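Local coordinates for histone-lysine N-methyltransferase, H3 lysine-9 specific SUVH6 (Arabidopsis thaliana, PDB 6A5K), which catalyses S-adenosylmethionine-dependent lysine methylation of histone H3 and probably recognises methylated DNA through its SRA domain, at residues 437-442 and 473-478; 109-114 and 171-176; 237-242 and 257-262; 8-13 and 57-62. The protein carries 1 engineered substitution. All blocks are in the same frame, centred on the assembly; numbering follows the deposited sequence.

Contact 1 (437-442 and 473-478); sequences SGFTID and SRIPHV
Ser-437 carries OG anti to its backbone N (chi1 161°), which turns the hydroxyl to Arg-474 O, while Phe-439 keeps CG beside its own N (chi1 -66°), so that its ring starts out toward Arg-474 and Ile-475. The hydroxyl builds an ST turn at a corner of the SET domain, where strand 436-442 bends at Gly-438 and meets the loop leading into strand 477-482, a member of a different sheet. Ser-437 OG works in both directions: it donates to Arg-474 O at 2.7 Å, in the plane of that carbonyl, and accepts from Phe-439 N at 3.0 Å to close the turn. An alanine in place of Ser-437 would probably leave Arg-474 O and Phe-439 N without this shared partner and the corner less firmly tied to the loop. Behind the turn the packing is apolar. Ile-475 CG2 sits over one face of the Phe-439 ring in a CH-pi contact, displaced toward the rim and nearest to Phe-439 CG at 3.6 Å. Arg-474 passes by the far part of the same ring, its CB 3.9 Å from Phe-439 CE1. Its guanidinium does not stack there, since the two planes stand 73° apart and Phe-439 CZ merely lies over the rim of one guanidinium face; the charge is matched by a salt bridge from Arg-474 NH2 to Asp-472. Further along the strands, Ile-441 and Val-478 slide past each other in opposite directions, joined where Ile-441 CD1 comes within 3.8 Å of Val-478 CG2.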
loop_
_atom_site.group_PDB
_atom_site.type_symbol
_atom_site.label_atom_id
_atom_site.label_comp_id
_atom_site.label_asym_id
_atom_site.label_seq_id
_atom_site.Cartn_x
_atom_site.Cartn_y
_atom_site.Cartn_z
ATOM N N SER A 437 -25.680 -9.376 2.914
ATOM C CA SER A 437 -26.195 -9.525 1.556
ATOM C C SER A 437 -26.492 -10.992 1.248
ATOM O O SER A 437 -25.852 -11.890 1.788
ATOM C CB SER A 437 -25.195 -8.961 0.539
ATOM O OG SER A 437 -25.444 -9.459 -0.768
ATOM N N GLY A 438 -27.461 -11.235 0.375
ATOM C CA GLY A 438 -27.762 -12.593 -0.031
ATOM C C GLY A 438 -27.105 -12.945 -1.352
ATOM O O GLY A 438 -27.526 -13.887 -2.031
ATOM N N PHE A 439 -26.072 -12.196 -1.725
ATOM C CA PHE A 439 -25.452 -12.398 -3.034
ATOM C C PHE A 439 -23.951 -12.657 -2.996
ATOM O O PHE A 439 -23.256 -12.261 -2.064
ATOM C CB PHE A 439 -25.745 -11.200 -3.936
ATOM C CG PHE A 439 -27.206 -11.054 -4.274
ATOM C CD1 PHE A 439 -28.075 -10.440 -3.387
ATOM C CD2 PHE A 439 -27.711 -11.562 -5.460
ATOM C CE1 PHE A 439 -29.419 -10.314 -3.685
ATOM C CE2 PHE A 439 -29.055 -11.439 -5.764
ATOM C CZ PHE A 439 -29.909 -10.820 -4.875
ATOM N N THR A 440 -23.474 -13.316 -4.048
ATOM C CA THR A 440 -22.090 -13.764 -4.167
ATOM C C THR A 440 -21.611 -13.510 -5.592
ATOM O O THR A 440 -22.399 -13.589 -6.539
ATOM C CB THR A 440 -21.963 -15.272 -3.815
ATOM O OG1 THR A 440 -22.229 -15.460 -2.420
ATOM C CG2 THR A 440 -20.569 -15.833 -4.148
ATOM N N ILE A 441 -20.335 -13.182 -5.748
ATOM C CA ILE A 441 -19.750 -13.041 -7.073
ATOM C C ILE A 441 -18.972 -14.306 -7.420
ATOM O O ILE A 441 -18.050 -14.695 -6.701
ATOM C CB ILE A 441 -18.812 -11.816 -7.166
ATOM C CG1 ILE A 441 -19.538 -10.540 -6.739
ATOM C CG2 ILE A 441 -18.292 -11.662 -8.580
ATOM C CD1 ILE A 441 -18.602 -9.437 -6.297
ATOM N N ASP A 442 -19.369 -14.952 -8.513
ATOM C CA ASP A 442 -18.740 -16.179 -8.983
ATOM C C ASP A 442 -17.790 -15.842 -10.122
ATOM O O ASP A 442 -18.229 -15.503 -11.219
ATOM C CB ASP A 442 -19.807 -17.184 -9.437
ATOM C CG ASP A 442 -19.221 -18.514 -9.916
ATOM O OD1 ASP A 442 -17.989 -18.635 -10.066
ATOM O OD2 ASP A 442 -20.010 -19.454 -10.151
ATOM N N SER A 473 -28.047 -1.857 -2.690
ATOM C CA SER A 473 -27.070 -2.164 -1.648
ATOM C C SER A 473 -26.887 -3.662 -1.412
ATOM O O SER A 473 -25.960 -4.079 -0.726
ATOM C CB SER A 473 -27.476 -1.479 -0.342
ATOM O OG SER A 473 -28.831 -1.736 -0.039
ATOM N N ARG A 474 -27.776 -4.475 -1.968
ATOM C CA ARG A 474 -27.607 -5.918 -1.882
ATOM C C ARG A 474 -26.415 -6.367 -2.708
ATOM O O ARG A 474 -25.795 -7.395 -2.425
ATOM C CB ARG A 474 -28.851 -6.649 -2.377
ATOM C CG ARG A 474 -30.138 -6.265 -1.699
ATOM C CD ARG A 474 -31.294 -6.983 -2.397
ATOM N NE ARG A 474 -31.396 -6.563 -3.793
ATOM C CZ ARG A 474 -32.158 -7.161 -4.705
ATOM N NH1 ARG A 474 -32.895 -8.221 -4.377
ATOM N NH2 ARG A 474 -32.184 -6.699 -5.948
ATOM N N ILE A 475 -26.121 -5.605 -3.756
ATOM C CA ILE A 475 -25.092 -5.996 -4.712
ATOM C C ILE A 475 -24.139 -4.846 -5.037
ATOM O O ILE A 475 -24.032 -4.413 -6.186
ATOM C CB ILE A 475 -25.729 -6.535 -6.007
ATOM C CG1 ILE A 475 -26.822 -5.585 -6.509
ATOM C CG2 ILE A 475 -26.320 -7.916 -5.759
ATOM C CD1 ILE A 475 -27.240 -5.834 -7.936
ATOM N N PRO A 476 -23.425 -4.351 -4.017
ATOM C CA PRO A 476 -22.445 -3.302 -4.291
ATOM C C PRO A 476 -21.272 -3.843 -5.096
ATOM O O PRO A 476 -21.041 -5.060 -5.123
ATOM C CB PRO A 476 -22.002 -2.872 -2.893
ATOM C CG PRO A 476 -22.151 -4.114 -2.072
ATOM C CD PRO A 476 -23.397 -4.775 -2.606
ATOM N N HIS A 477 -20.555 -2.947 -5.764
ATOM C CA HIS A 477 -19.279 -3.293 -6.372
ATOM C C HIS A 477 -18.280 -3.612 -5.269
ATOM O O HIS A 477 -18.219 -2.905 -4.261
ATOM C CB HIS A 477 -18.757 -2.150 -7.244
ATOM C CG HIS A 477 -19.619 -1.852 -8.426
ATOM N ND1 HIS A 477 -19.486 -2.507 -9.631
ATOM C CD2 HIS A 477 -20.633 -0.967 -8.591
ATOM C CE1 HIS A 477 -20.383 -2.045 -10.485
ATOM N NE2 HIS A 477 -21.092 -1.110 -9.876
ATOM N N VAL A 478 -17.500 -4.673 -5.455
ATOM C CA VAL A 478 -16.450 -5.000 -4.490
ATOM C C VAL A 478 -15.123 -4.457 -5.016
ATOM O O VAL A 478 -14.577 -4.965 -5.995
ATOM C CB VAL A 478 -16.383 -6.517 -4.232
ATOM C CG1 VAL A 478 -15.164 -6.885 -3.385
ATOM C CG2 VAL A 478 -17.682 -6.979 -3.554
#

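Contact 2 (109-114 and 171-176); sequences TSIVAS and VRVIRG
Thr-109 to Ala-113 and Val-171 to Gly-176 run side by side as parallel strands of the mixed sheet in the SRA domain, their short axes 22° apart. Backbone hydrogen bonds are the first kind of interaction. Arg-172 N and Ile-174 N donate to Thr-109 O and Ile-111 O, Gly-176 N reaches Ala-113 O at 2.7 Å, and the return bonds run from Ile-111 N to Arg-172 O and from Ala-113 N to Ile-174 O. CA-H...O contacts fill in between them, such as Ser-110 CA to Arg-172 O at 3.2 Å. The second kind is apolar: on one face of the sheet Ile-111 and Val-173 lie alongside each other, pointing the same way, with Ile-111 CG1 3.9 Å from Val-173 CG2. On the other face Ile-174 CD1 reaches back to Ser-110 CB at 4.2 Å. Polar side chains supply the third kind. Thr-109 and Ser-110 both face Asp-98 of the adjoining strand in a classic beta bulge, and Ser-110 OG bonds to His-90. The Arg-172 chain bends at chi3 (-61°), which turns NE aside; its guanidinium lies by the start of the pair, where NH1 bonds to Ile-65 O and Gly-67 O and NH2 to Ile-89 O. Thr-109 O, already the acceptor for Arg-172 N, lies over the centre of that guanidinium, 3.7 Å from Arg-172 CZ.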
loop_
_atom_site.group_PDB
_atom_site.type_symbol
_atom_site.label_atom_id
_atom_site.label_comp_id
_atom_site.label_asym_id
_atom_site.label_seq_id
_atom_site.Cartn_x
_atom_site.Cartn_y
_atom_site.Cartn_z
ATOM N N THR A 109 24.148 4.840 12.850
ATOM C CA THR A 109 23.131 3.806 12.916
ATOM C C THR A 109 22.365 3.754 11.604
ATOM O O THR A 109 21.944 2.683 11.157
ATOM C CB THR A 109 22.148 4.053 14.058
ATOM O OG1 THR A 109 21.645 5.391 13.954
ATOM C CG2 THR A 109 22.843 3.865 15.413
ATOM N N SER A 110 22.169 4.915 10.986
ATOM C CA SER A 110 21.377 4.929 9.755
ATOM C C SER A 110 21.652 6.160 8.916
ATOM O O SER A 110 22.009 7.199 9.448
ATOM C CB SER A 110 19.882 4.849 10.077
ATOM O OG SER A 110 19.480 5.978 10.829
ATOM N N ILE A 111 21.507 6.037 7.601
ATOM C CA ILE A 111 21.619 7.193 6.726
ATOM C C ILE A 111 20.462 7.241 5.737
ATOM O O ILE A 111 19.951 6.205 5.309
ATOM C CB ILE A 111 22.955 7.209 5.933
ATOM C CG1 ILE A 111 23.067 5.988 5.016
ATOM C CG2 ILE A 111 24.145 7.294 6.886
ATOM C CD1 ILE A 111 24.362 5.948 4.191
ATOM N N VAL A 112 20.049 8.453 5.384
ATOM C CA VAL A 112 19.095 8.625 4.298
ATOM C C VAL A 112 19.860 9.103 3.072
ATOM O O VAL A 112 20.442 10.185 3.084
ATOM C CB VAL A 112 17.981 9.624 4.648
ATOM C CG1 VAL A 112 17.000 9.748 3.476
ATOM C CG2 VAL A 112 17.257 9.189 5.903
ATOM N N ALA A 113 19.863 8.288 2.022
ATOM C CA ALA A 113 20.719 8.538 0.867
ATOM C C ALA A 113 19.921 8.874 -0.384
ATOM O O ALA A 113 18.900 8.256 -0.664
ATOM C CB ALA A 113 21.607 7.335 0.608
ATOM N N SER A 114 20.402 9.858 -1.133
ATOM C CA SER A 114 19.757 10.262 -2.376
ATOM C C SER A 114 20.369 9.536 -3.570
ATOM O O SER A 114 20.182 8.327 -3.739
ATOM C CB SER A 114 19.864 11.772 -2.569
ATOM O OG SER A 114 19.621 12.128 -3.914
ATOM N N VAL A 171 25.164 -0.299 9.193
ATOM C CA VAL A 171 24.479 0.968 8.977
ATOM C C VAL A 171 23.211 0.717 8.158
ATOM O O VAL A 171 23.275 0.123 7.077
ATOM C CB VAL A 171 25.382 1.988 8.234
ATOM C CG1 VAL A 171 24.622 3.289 7.950
ATOM C CG2 VAL A 171 26.658 2.265 9.027
ATOM N N ARG A 172 22.060 1.153 8.661
ATOM C CA ARG A 172 20.833 1.043 7.872
ATOM C C ARG A 172 20.827 2.090 6.767
ATOM O O ARG A 172 21.061 3.268 7.018
ATOM C CB ARG A 172 19.584 1.203 8.749
ATOM C CG ARG A 172 19.317 0.036 9.680
ATOM C CD ARG A 172 18.010 0.222 10.472
ATOM N NE ARG A 172 18.045 1.421 11.307
ATOM C CZ ARG A 172 18.648 1.497 12.492
ATOM N NH1 ARG A 172 19.284 0.444 12.986
ATOM N NH2 ARG A 172 18.629 2.634 13.176
ATOM N N VAL A 173 20.554 1.667 5.538
ATOM C CA VAL A 173 20.448 2.622 4.452
ATOM C C VAL A 173 18.992 2.810 4.023
ATOM O O VAL A 173 18.315 1.853 3.640
ATOM C CB VAL A 173 21.305 2.190 3.245
ATOM C CG1 VAL A 173 20.953 3.012 2.005
ATOM C CG2 VAL A 173 22.787 2.327 3.583
ATOM N N ILE A 174 18.512 4.044 4.144
ATOM C CA ILE A 174 17.201 4.430 3.633
ATOM C C ILE A 174 17.441 5.241 2.365
ATOM O O ILE A 174 18.065 6.308 2.396
ATOM C CB ILE A 174 16.376 5.247 4.656
ATOM C CG1 ILE A 174 16.062 4.416 5.909
ATOM C CG2 ILE A 174 15.068 5.737 4.045
ATOM C CD1 ILE A 174 17.130 4.495 6.983
ATOM N N ARG A 175 16.969 4.721 1.241
ATOM C CA ARG A 175 17.201 5.366 -0.042
ATOM C C ARG A 175 16.029 6.256 -0.423
ATOM O O ARG A 175 14.875 5.814 -0.434
ATOM C CB ARG A 175 17.447 4.312 -1.126
ATOM C CG ARG A 175 17.721 4.861 -2.516
ATOM C CD ARG A 175 18.065 3.731 -3.492
ATOM N NE ARG A 175 16.975 2.764 -3.617
ATOM C CZ ARG A 175 15.890 2.955 -4.364
ATOM N NH1 ARG A 175 15.753 4.076 -5.060
ATOM N NH2 ARG A 175 14.947 2.022 -4.424
ATOM N N GLY A 176 16.324 7.514 -0.731
ATOM C CA GLY A 176 15.317 8.416 -1.258
ATOM C C GLY A 176 15.133 8.145 -2.737
ATOM O O GLY A 176 16.112 8.090 -3.480
#

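Contact 3 (237-242 and 257-262); sequences KYREGL and SAVNEI
Arg-239 reaches across to Val-259 along an almost straight side chain. From CB, CG stands anti to the backbone N (chi1 -174°), and the chain stays extended through CG and CD, which serve as the stem. Arg-239 NE is the first atom to find a polar partner: it donates to water 1 at 2.7 Å, and the same water donates to Glu-240 O at 3.0 Å and, weakly, to Glu-261 OE1. Arg-239 CZ comes next, with Val-259 CG2 3.6 Å above it and over the centre of the guanidinium, so that the methyl sits over one face while the two side chains cross at about a right angle. At the tip, Arg-239 NH2 forms a salt bridge with Glu-356 of the adjoining strand 355-359 and also donates to water 2, which lies in plane at the guanidinium edge, 3.0 Å from Arg-239 NH2. The backbone beneath this arm is a type II beta turn from Arg-239 to Leu-242 that feeds strand 242-244, an edge strand of a six-stranded mixed sheet, and Gly-241 takes the turn's third position with positive phi (86°). Gly-241 O accepts from Asn-260 N in a nearly straight bond of 2.7 Å, although the donor stands above the carbonyl plane. One step on, Leu-242 and Val-259 form an antiparallel non-hydrogen-bonded pair. Leu-242 sends CD1 past Val-259 to Ala-258 O at 3.6 Å and to Ser-257 CB at 4.0 Å. Asn-260 OD1 accepts from Ile-262 N in an Asx turn, and Asn-260 ND2 bonds to Asp-263 and Glu-265 O.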
loop_
_atom_site.group_PDB
_atom_site.type_symbol
_atom_site.label_atom_id
_atom_site.label_comp_id
_atom_site.label_asym_id
_atom_site.label_seq_id
_atom_site.Cartn_x
_atom_site.Cartn_y
_atom_site.Cartn_z
ATOM N N LYS A 237 14.546 -7.182 -21.207
ATOM C CA LYS A 237 14.274 -7.745 -22.521
ATOM C C LYS A 237 13.873 -9.198 -22.360
ATOM O O LYS A 237 12.853 -9.649 -22.875
ATOM C CB LYS A 237 15.515 -7.667 -23.432
ATOM C CG LYS A 237 16.205 -6.301 -23.545
ATOM C CD LYS A 237 15.231 -5.135 -23.608
ATOM C CE LYS A 237 15.688 -4.005 -22.701
ATOM N NZ LYS A 237 15.346 -4.300 -21.284
ATOM N N TYR A 238 14.718 -9.916 -21.632
ATOM C CA TYR A 238 14.673 -11.369 -21.552
ATOM C C TYR A 238 14.044 -11.878 -20.260
ATOM O O TYR A 238 14.362 -12.983 -19.816
ATOM C CB TYR A 238 16.095 -11.921 -21.676
ATOM C CG TYR A 238 17.037 -11.441 -20.584
ATOM C CD1 TYR A 238 17.180 -12.153 -19.400
ATOM C CD2 TYR A 238 17.779 -10.274 -20.739
ATOM C CE1 TYR A 238 18.031 -11.726 -18.404
ATOM C CE2 TYR A 238 18.639 -9.838 -19.743
ATOM C CZ TYR A 238 18.758 -10.571 -18.579
ATOM O OH TYR A 238 19.608 -10.147 -17.583
ATOM N N ARG A 239 13.154 -11.082 -19.670
ATOM C CA ARG A 239 12.636 -11.346 -18.324
ATOM C C ARG A 239 12.217 -12.796 -18.101
ATOM O O ARG A 239 11.334 -13.320 -18.786
ATOM C CB ARG A 239 11.452 -10.436 -18.014
ATOM C CG ARG A 239 10.984 -10.575 -16.576
ATOM C CD ARG A 239 9.725 -9.799 -16.305
ATOM N NE ARG A 239 9.293 -9.980 -14.925
ATOM C CZ ARG A 239 8.133 -9.553 -14.444
ATOM N NH1 ARG A 239 7.279 -8.911 -15.228
ATOM N NH2 ARG A 239 7.828 -9.766 -13.173
ATOM N N GLU A 240 12.870 -13.433 -17.134
ATOM C CA GLU A 240 12.640 -14.838 -16.832
ATOM C C GLU A 240 11.197 -15.114 -16.439
ATOM O O GLU A 240 10.580 -14.333 -15.713
ATOM C CB GLU A 240 13.575 -15.304 -15.711
ATOM C CG GLU A 240 14.875 -15.932 -16.200
ATOM C CD GLU A 240 16.012 -14.932 -16.285
ATOM O OE1 GLU A 240 16.198 -14.159 -15.322
ATOM O OE2 GLU A 240 16.718 -14.919 -17.315
ATOM N N GLY A 241 10.664 -16.224 -16.937
ATOM C CA GLY A 241 9.381 -16.728 -16.480
ATOM C C GLY A 241 8.130 -16.185 -17.147
ATOM O O GLY A 241 7.027 -16.640 -16.845
ATOM N N LEU A 242 8.287 -15.223 -18.050
ATOM C CA LEU A 242 7.131 -14.646 -18.735
ATOM C C LEU A 242 6.369 -15.711 -19.534
ATOM O O LEU A 242 6.925 -16.354 -20.426
ATOM C CB LEU A 242 7.568 -13.502 -19.649
ATOM C CG LEU A 242 6.451 -12.696 -20.315
ATOM C CD1 LEU A 242 5.534 -12.094 -19.271
ATOM C CD2 LEU A 242 7.028 -11.610 -21.220
ATOM N N SER A 257 0.126 -9.299 -17.535
ATOM C CA SER A 257 0.976 -10.421 -17.911
ATOM C C SER A 257 0.993 -11.509 -16.844
ATOM O O SER A 257 0.499 -11.319 -15.726
ATOM C CB SER A 257 2.401 -9.940 -18.182
ATOM O OG SER A 257 2.936 -9.294 -17.040
ATOM N N ALA A 258 1.567 -12.651 -17.204
ATOM C CA ALA A 258 1.718 -13.767 -16.280
ATOM C C ALA A 258 3.171 -14.233 -16.243
ATOM O O ALA A 258 3.793 -14.481 -17.285
ATOM C CB ALA A 258 0.807 -14.907 -16.671
ATOM N N VAL A 259 3.701 -14.357 -15.033
ATOM C CA VAL A 259 5.086 -14.757 -14.834
ATOM C C VAL A 259 5.154 -16.011 -13.964
ATOM O O VAL A 259 4.502 -16.098 -12.925
ATOM C CB VAL A 259 5.909 -13.619 -14.183
ATOM C CG1 VAL A 259 7.321 -14.090 -13.843
ATOM C CG2 VAL A 259 5.948 -12.402 -15.094
ATOM N N ASN A 260 5.932 -16.993 -14.400
ATOM C CA ASN A 260 6.124 -18.202 -13.610
ATOM C C ASN A 260 7.602 -18.577 -13.589
ATOM O O ASN A 260 8.157 -19.011 -14.593
ATOM C CB ASN A 260 5.283 -19.355 -14.169
ATOM C CG ASN A 260 5.309 -20.594 -13.284
ATOM O OD1 ASN A 260 6.164 -20.738 -12.409
ATOM N ND2 ASN A 260 4.364 -21.501 -13.517
ATOM N N GLU A 261 8.236 -18.392 -12.441
ATOM C CA GLU A 261 9.643 -18.736 -12.288
ATOM C C GLU A 261 9.792 -19.929 -11.355
ATOM O O GLU A 261 10.891 -20.246 -10.903
ATOM C CB GLU A 261 10.431 -17.536 -11.761
ATOM C CG GLU A 261 10.162 -16.251 -12.528
ATOM C CD GLU A 261 10.957 -15.076 -11.998
ATOM O OE1 GLU A 261 10.336 -14.098 -11.531
ATOM O OE2 GLU A 261 12.205 -15.131 -12.052
ATOM N N ILE A 262 8.674 -20.591 -11.082
ATOM C CA ILE A 262 8.635 -21.691 -10.125
ATOM C C ILE A 262 8.575 -23.045 -10.826
ATOM O O ILE A 262 9.325 -23.963 -10.497
ATOM C CB ILE A 262 7.423 -21.569 -9.181
ATOM C CG1 ILE A 262 7.449 -20.227 -8.436
ATOM C CG2 ILE A 262 7.384 -22.737 -8.208
ATOM C CD1 ILE A 262 8.759 -19.955 -7.717
HETATM O O HOH W 1 10.485 -12.079 -13.766
HETATM O O HOH W 2 10.040 -10.682 -11.335
#

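Contact 4 (8-13 and 57-62); sequences NKVKET and KFLNSG
Leu-59 meets Val-10 and Thr-13 chiefly through CD1, and the close packing of this contact gathers round that methyl. Leu-59 CD1 lies 4.0 Å from Val-10 CG2, the two side chains meeting at a slant, and 3.8 Å from Thr-13 OG1, with Lys-9 O beside it at 4.1 Å. The methyl thus rests on one turn of the helix, against a valine methyl, a hydroxyl and a backbone oxygen. Close by, Thr-13 CG2 approaches Lys-57 O at 3.6 Å. Thr-13 places OG1 beside its own backbone N (chi1 -60°), from where the hydroxyl donates to Lys-9 O at 2.7 Å. This is a side-chain bond back to the carbonyl four residues earlier, and it doubles the ordinary helical bond from Thr-13 N, the two donors reaching Lys-9 O from opposite faces of its plane. The elements joined are the long N-terminal helix 5-29 and the loop that follows helix 44-54. Asn-8 and Lys-11 on this helix bond to Ser-458 of the SET domain, whereas Val-10 and Thr-13 pack on Leu-87 and Ile-86 of helix 81-87 in the SRA range, so this part of helix 5-29 touches both domains. The looser side is wet. Water 3 donates both to Thr-13 OG1 at 2.8 Å and to Lys-57 O at 2.6 Å, bridging helix and loop. An alanine at Thr-13 would probably leave that water held by Lys-57 O without its helix partner and open a gap beside Leu-59 CD1. Lys-9 and Lys-57 both carry their ends away from the contact.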
loop_
_atom_site.group_PDB
_atom_site.type_symbol
_atom_site.label_atom_id
_atom_site.label_comp_id
_atom_site.label_asym_id
_atom_site.label_seq_id
_atom_site.Cartn_x
_atom_site.Cartn_y
_atom_site.Cartn_z
ATOM N N ASN A 8 3.326 -6.810 12.577
ATOM C CA ASN A 8 1.980 -6.251 12.611
ATOM C C ASN A 8 1.947 -4.902 13.333
ATOM O O ASN A 8 1.284 -3.976 12.883
ATOM C CB ASN A 8 1.005 -7.229 13.265
ATOM C CG ASN A 8 0.352 -8.162 12.259
ATOM O OD1 ASN A 8 0.804 -8.297 11.111
ATOM N ND2 ASN A 8 -0.715 -8.820 12.688
ATOM N N LYS A 9 2.675 -4.789 14.444
ATOM C CA LYS A 9 2.756 -3.523 15.180
ATOM C C LYS A 9 3.289 -2.391 14.295
ATOM O O LYS A 9 2.738 -1.286 14.280
ATOM C CB LYS A 9 3.642 -3.667 16.421
ATOM C CG LYS A 9 3.064 -4.527 17.529
ATOM C CD LYS A 9 4.014 -4.594 18.723
ATOM C CE LYS A 9 3.605 -5.684 19.708
ATOM N NZ LYS A 9 3.000 -5.137 20.960
ATOM N N VAL A 10 4.358 -2.670 13.556
ATOM C CA VAL A 10 4.939 -1.677 12.658
ATOM C C VAL A 10 3.938 -1.261 11.571
ATOM O O VAL A 10 3.687 -0.058 11.352
ATOM C CB VAL A 10 6.225 -2.213 12.007
ATOM C CG1 VAL A 10 6.674 -1.311 10.848
ATOM C CG2 VAL A 10 7.336 -2.345 13.058
ATOM N N LYS A 11 3.340 -2.253 10.911
ATOM C CA LYS A 11 2.422 -1.939 9.817
ATOM C C LYS A 11 1.200 -1.165 10.314
ATOM O O LYS A 11 0.780 -0.191 9.689
ATOM C CB LYS A 11 1.991 -3.218 9.079
ATOM C CG LYS A 11 3.140 -3.871 8.302
ATOM C CD LYS A 11 2.640 -4.800 7.195
ATOM C CE LYS A 11 1.956 -6.038 7.749
ATOM N NZ LYS A 11 1.697 -7.051 6.679
ATOM N N GLU A 12 0.644 -1.582 11.444
ATOM C CA GLU A 12 -0.523 -0.903 11.999
ATOM C C GLU A 12 -0.192 0.504 12.492
ATOM O O GLU A 12 -1.045 1.396 12.458
ATOM C CB GLU A 12 -1.127 -1.726 13.132
ATOM C CG GLU A 12 -1.783 -3.013 12.639
ATOM C CD GLU A 12 -2.225 -3.913 13.772
ATOM O OE1 GLU A 12 -2.125 -3.486 14.939
ATOM O OE2 GLU A 12 -2.668 -5.047 13.496
ATOM N N THR A 13 1.037 0.711 12.953
ATOM C CA THR A 13 1.438 2.047 13.398
ATOM C C THR A 13 1.515 2.987 12.199
ATOM O O THR A 13 1.038 4.129 12.261
ATOM C CB THR A 13 2.790 2.012 14.153
ATOM O OG1 THR A 13 2.662 1.173 15.309
ATOM C CG2 THR A 13 3.205 3.413 14.604
ATOM N N LYS A 57 2.262 6.329 20.787
ATOM C CA LYS A 57 2.237 5.388 19.666
ATOM C C LYS A 57 3.586 5.202 18.969
ATOM O O LYS A 57 3.696 4.370 18.070
ATOM C CB LYS A 57 1.203 5.822 18.618
ATOM C CG LYS A 57 -0.213 5.978 19.166
ATOM C CD LYS A 57 -0.757 4.664 19.694
ATOM C CE LYS A 57 -2.187 4.837 20.173
ATOM N NZ LYS A 57 -2.708 3.646 20.898
ATOM N N PHE A 58 4.598 5.978 19.350
ATOM C CA PHE A 58 5.924 5.811 18.748
ATOM C C PHE A 58 6.532 4.479 19.177
ATOM O O PHE A 58 6.340 4.038 20.316
ATOM C CB PHE A 58 6.868 6.950 19.141
ATOM C CG PHE A 58 6.749 8.179 18.287
ATOM C CD1 PHE A 58 5.515 8.621 17.841
ATOM C CD2 PHE A 58 7.878 8.916 17.961
ATOM C CE1 PHE A 58 5.412 9.764 17.069
ATOM C CE2 PHE A 58 7.779 10.061 17.189
ATOM C CZ PHE A 58 6.540 10.482 16.741
ATOM N N LEU A 59 7.271 3.853 18.267
ATOM C CA LEU A 59 7.966 2.602 18.557
ATOM C C LEU A 59 9.453 2.870 18.773
ATOM O O LEU A 59 10.020 3.779 18.160
ATOM C CB LEU A 59 7.764 1.588 17.423
ATOM C CG LEU A 59 6.313 1.274 17.026
ATOM C CD1 LEU A 59 6.236 0.184 15.941
ATOM C CD2 LEU A 59 5.486 0.877 18.231
ATOM N N ASN A 60 10.074 2.084 19.650
ATOM C CA ASN A 60 11.505 2.210 19.927
ATOM C C ASN A 60 11.906 3.632 20.317
ATOM O O ASN A 60 12.989 4.093 19.974
ATOM C CB ASN A 60 12.325 1.767 18.710
ATOM C CG ASN A 60 11.955 0.379 18.230
ATOM O OD1 ASN A 60 12.048 -0.600 18.973
ATOM N ND2 ASN A 60 11.525 0.289 16.983
ATOM N N SER A 61 11.023 4.336 21.019
ATOM C CA SER A 61 11.288 5.733 21.351
ATOM C C SER A 61 12.257 5.832 22.522
ATOM O O SER A 61 12.259 4.987 23.417
ATOM C CB SER A 61 9.995 6.476 21.683
ATOM O OG SER A 61 9.494 6.080 22.944
ATOM N N GLY A 62 13.083 6.870 22.508
ATOM C CA GLY A 62 14.057 7.075 23.563
ATOM C C GLY A 62 15.306 6.224 23.415
ATOM O O GLY A 62 16.199 6.291 24.258
HETATM O O HOH W 3 2.022 2.413 17.754
#

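Contacts 1 and 2 are largely buried, contact 3 is partly so, and contact 4 lies at the surface. No two of them touch or share a strand or helix; contact 2 and contact 4 come nearest, about 8 Å apart between nearest atoms. Their chemistry follows their place. Within the SRA sheet, contact 2 rests on a regular ladder of backbone bonds, whereas between the segments of contact 3, at a sheet edge, there is one backbone bond, supplemented by water. Contact 1 joins two sheets of the SET domain through a serine hydroxyl and apolar packing, and contact 4 sets helix against loop with no direct hydrogen bond across.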